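Local coordinates for protein mariner Mos1 transposase (Drosophila mauritiana, PDB 4MDB) that mediates cut-and-paste transposition of the Mos1 element as a homodimer, its catalytic domain using two divalent metal ions to cleave and join DNA, at residues A[72-77]-A[86-91]. The protein carries 1 engineered substitution. Numbering follows the deposited sequence.
Sequences MLCVWW and ELLKPG. Unlike the reference sequence in segment 86-91: Pro90 (reference Arg).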
ATOM      1  N   MET A  72     -12.124   8.151  -4.161  0.50 21.38           N
ATOM      2  CA  MET A  72     -11.123   7.351  -3.513  0.50 18.49           C
ATOM      3  C   MET A  72     -10.157   6.795  -4.551  0.50 18.41           C
ATOM      4  O   MET A  72     -10.537   6.137  -5.525  0.50 20.93           O
ATOM      5  CB  MET A  72     -11.775   6.217  -2.769  0.50 16.94           C
ATOM      6  CG  MET A  72     -10.870   5.603  -1.738  0.50 15.64           C
ATOM      7  SD  MET A  72     -11.647   4.350  -0.712  0.50 15.12           S
ATOM      8  CE  MET A  72     -12.797   5.429   0.112  0.50 15.48           C
ATOM      9  N   LEU A  73      -8.892   7.049  -4.289  1.00 19.67           N
ATOM     10  CA  LEU A  73      -7.790   6.411  -5.019  1.00 15.35           C
ATOM     11  C   LEU A  73      -7.478   5.130  -4.280  1.00 13.60           C
ATOM     12  O   LEU A  73      -7.208   5.159  -3.047  1.00 13.47           O
ATOM     13  CB  LEU A  73      -6.604   7.288  -5.115  1.00 14.35           C
ATOM     14  CG  LEU A  73      -5.283   6.734  -5.624  1.00 14.78           C
ATOM     15  CD1 LEU A  73      -5.362   6.310  -7.071  1.00 16.77           C
ATOM     16  CD2 LEU A  73      -4.234   7.752  -5.415  1.00 16.92           C
ATOM     17  N   CYS A  74      -7.378   4.039  -5.038  1.00 14.09           N
ATOM     18  CA  CYS A  74      -6.959   2.732  -4.512  1.00 14.20           C
ATOM     19  C   CYS A  74      -5.781   2.347  -5.376  1.00 14.26           C
ATOM     20  O   CYS A  74      -5.945   2.184  -6.575  1.00 15.25           O
ATOM     21  CB  CYS A  74      -8.050   1.734  -4.669  1.00 14.39           C
ATOM     22  SG  CYS A  74      -9.652   2.272  -3.955  1.00 16.92           S
ATOM     23  N   VAL A  75      -4.614   2.184  -4.795  1.00 12.99           N
ATOM     24  CA  VAL A  75      -3.462   1.941  -5.667  1.00 12.48           C
ATOM     25  C   VAL A  75      -2.579   0.870  -5.063  1.00 13.27           C
ATOM     26  O   VAL A  75      -2.388   0.804  -3.851  1.00 12.88           O
ATOM     27  CB  VAL A  75      -2.668   3.276  -5.895  1.00 12.90           C
ATOM     28  CG1 VAL A  75      -2.259   3.907  -4.559  1.00 14.06           C
ATOM     29  CG2 VAL A  75      -1.404   3.091  -6.680  1.00 13.10           C
ATOM     30  N   TRP A  76      -1.926   0.150  -5.950  1.00 12.27           N
ATOM     31  CA  TRP A  76      -1.003  -0.943  -5.606  1.00 11.97           C
ATOM     32  C   TRP A  76       0.272  -0.797  -6.415  1.00 12.03           C
ATOM     33  O   TRP A  76       0.215  -0.475  -7.578  1.00 13.34           O
ATOM     34  CB  TRP A  76      -1.598  -2.332  -5.799  1.00 10.84           C
ATOM     35  CG  TRP A  76      -2.821  -2.577  -5.019  1.00 11.52           C
ATOM     36  CD1 TRP A  76      -2.892  -3.132  -3.769  1.00 12.31           C
ATOM     37  CD2 TRP A  76      -4.163  -2.161  -5.333  1.00 12.24           C
ATOM     38  NE1 TRP A  76      -4.191  -3.144  -3.308  1.00 12.98           N
ATOM     39  CE2 TRP A  76      -4.984  -2.584  -4.282  1.00 12.22           C
ATOM     40  CE3 TRP A  76      -4.762  -1.551  -6.466  1.00 13.37           C
ATOM     41  CZ2 TRP A  76      -6.365  -2.336  -4.267  1.00 14.09           C
ATOM     42  CZ3 TRP A  76      -6.126  -1.291  -6.437  1.00 13.57           C
ATOM     43  CH2 TRP A  76      -6.891  -1.697  -5.352  1.00 14.21           C
ATOM     44  N   TRP A  77       1.404  -1.073  -5.771  1.00 10.66           N
ATOM     45  CA  TRP A  77       2.712  -0.788  -6.338  1.00 10.53           C
ATOM     46  C   TRP A  77       3.799  -1.624  -5.741  1.00 11.06           C
ATOM     47  O   TRP A  77       3.595  -2.257  -4.712  1.00 11.66           O
ATOM     48  CB  TRP A  77       3.038   0.675  -6.246  1.00 10.12           C
ATOM     49  CG  TRP A  77       3.109   1.231  -4.821  1.00 10.49           C
ATOM     50  CD1 TRP A  77       2.057   1.463  -4.004  1.00 11.10           C
ATOM     51  CD2 TRP A  77       4.284   1.609  -4.085  1.00 10.69           C
ATOM     52  NE1 TRP A  77       2.496   1.990  -2.806  1.00 10.29           N
ATOM     53  CE2 TRP A  77       3.851   2.118  -2.835  1.00 10.93           C
ATOM     54  CE3 TRP A  77       5.639   1.624  -4.367  1.00 10.93           C
ATOM     55  CZ2 TRP A  77       4.768   2.576  -1.860  1.00 12.10           C
ATOM     56  CZ3 TRP A  77       6.525   2.122  -3.455  1.00 11.51           C
ATOM     57  CH2 TRP A  77       6.095   2.595  -2.196  1.00 11.60           C
ATOM     58  N   GLU A  86      -7.302   2.109  -9.084  1.00 17.48           N
ATOM     59  CA  GLU A  86      -8.694   2.530  -9.402  1.00 17.97           C
ATOM     60  C   GLU A  86      -9.004   3.832  -8.725  1.00 20.73           C
ATOM     61  O   GLU A  86      -8.550   4.102  -7.594  1.00 17.90           O
ATOM     62  CB  GLU A  86      -9.676   1.444  -8.994  1.00 19.24           C
ATOM     63  CG  GLU A  86      -9.584   0.146  -9.763  1.00 20.49           C
ATOM     64  CD  GLU A  86     -10.617  -0.869  -9.352  1.00 20.12           C
ATOM     65  OE1 GLU A  86     -11.493  -0.510  -8.492  1.00 23.13           O
ATOM     66  OE2 GLU A  86     -10.536  -2.063  -9.779  1.00 22.35           O
ATOM     67  N   LEU A  87      -9.781   4.673  -9.423  1.00 22.64           N
ATOM     68  CA  LEU A  87     -10.308   5.883  -8.856  1.00 23.25           C
ATOM     69  C   LEU A  87     -11.833   5.650  -8.826  1.00 25.73           C
ATOM     70  O   LEU A  87     -12.498   5.315  -9.857  1.00 24.59           O
ATOM     71  CB  LEU A  87      -9.853   7.074  -9.661  1.00 28.81           C
ATOM     72  CG  LEU A  87     -10.129   8.468  -9.107  1.00 29.65           C
ATOM     73  CD1 LEU A  87      -9.232   8.872  -7.925  1.00 29.50           C
ATOM     74  CD2 LEU A  87     -10.062   9.497 -10.210  1.00 30.42           C
ATOM     75  N   LEU A  88     -12.382   5.656  -7.634  1.00 22.67           N
ATOM     76  CA  LEU A  88     -13.774   5.258  -7.474  1.00 27.11           C
ATOM     77  C   LEU A  88     -14.651   6.471  -7.849  1.00 27.51           C
ATOM     78  O   LEU A  88     -14.223   7.621  -7.784  1.00 31.12           O
ATOM     79  CB  LEU A  88     -14.067   4.751  -6.064  1.00 26.38           C
ATOM     80  CG  LEU A  88     -13.985   3.256  -5.675  1.00 31.45           C
ATOM     81  CD1 LEU A  88     -12.971   2.433  -6.424  1.00 29.53           C
ATOM     82  CD2 LEU A  88     -13.861   3.001  -4.174  1.00 29.77           C
ATOM     83  N   LYS A  89     -15.881   6.168  -8.223  1.00 35.32           N
ATOM     84  CA  LYS A  89     -16.824   7.201  -8.568  1.00 36.57           C
ATOM     85  C   LYS A  89     -17.120   8.009  -7.325  1.00 33.34           C
ATOM     86  O   LYS A  89     -17.146   7.476  -6.200  1.00 31.17           O
ATOM     87  CB  LYS A  89     -18.067   6.585  -9.203  1.00 41.51           C
ATOM     88  CG  LYS A  89     -17.731   5.877 -10.514  1.00 47.45           C
ATOM     89  CD  LYS A  89     -18.717   6.186 -11.627  1.00 50.67           C
ATOM     90  CE  LYS A  89     -20.094   5.598 -11.337  1.00 56.43           C
ATOM     91  NZ  LYS A  89     -20.076   4.106 -11.237  1.00 56.85           N
ATOM     92  N   PRO A  90     -17.316   9.311  -7.509  1.00 35.50           N
ATOM     93  CA  PRO A  90     -17.373  10.223  -6.381  1.00 39.90           C
ATOM     94  C   PRO A  90     -18.250   9.770  -5.230  1.00 37.18           C
ATOM     95  O   PRO A  90     -19.361   9.298  -5.441  1.00 39.99           O
ATOM     96  CB  PRO A  90     -17.871  11.520  -7.020  1.00 41.27           C
ATOM     97  CG  PRO A  90     -17.214  11.501  -8.365  1.00 38.95           C
ATOM     98  CD  PRO A  90     -17.135  10.046  -8.775  1.00 40.50           C
ATOM     99  N   GLY A  91     -17.698   9.846  -4.017  1.00 37.94           N
ATOM    100  CA  GLY A  91     -18.408   9.485  -2.807  1.00 38.70           C
ATOM    101  C   GLY A  91     -18.429   8.000  -2.445  1.00 40.10           C
ATOM    102  O   GLY A  91     -18.640   7.678  -1.295  1.00 40.34           O
TER
HETATM  103  O   HOH W   1     -15.034   7.524  -4.285  1.00 25.56           O
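The antiparallel hairpin of strands 69-78 and 81-87, at one edge of the RNase H-like sheet of the catalytic domain, sets Cys74 against Glu86 and Leu73 against Leu87. Cys74 and Glu86 form a hydrogen-bonded pair: Cys74 N donates to Glu86 O at 2.8 Å, nearly in line with the carbonyl, and Glu86 N returns a bond to Cys74 O at 2.9 Å. The ladder runs one bond past strand 81-87, since Leu88 N reaches Met72 O at 2.8 Å. Farther on, a water accepts from Met72 N and donates to Lys89 O, bridging the two segments beyond the last backbone bond between them. Leu73 and Leu87, the non-hydrogen-bonded pair, share one sheet face; CG of Leu87 is anti to the backbone N (chi1 -171°), and chi2 (74°) then sets CD1, 4.2 Å from Leu73 CB. Cys74 and Glu86 lie on the other face, where Leu88 meets Cys74 and Met72. Its two methyls divide their contacts, CD1 to Cys74 SG at 4.1 Å and CD2 to Met72 CB at the same distance, while Val94 packs against all three residues. The Glu86 carboxylate turns to Tyr84 OH and Gln102 NE2, the latter on helix 96-113. Strand 69-78 also pairs with strand 32-42, Val75 bonding to the backbone of Asp36, a magnesium ligand. Three backbone bonds thus fix the register, and Leu87 and Leu88 add apolar contacts on opposite faces.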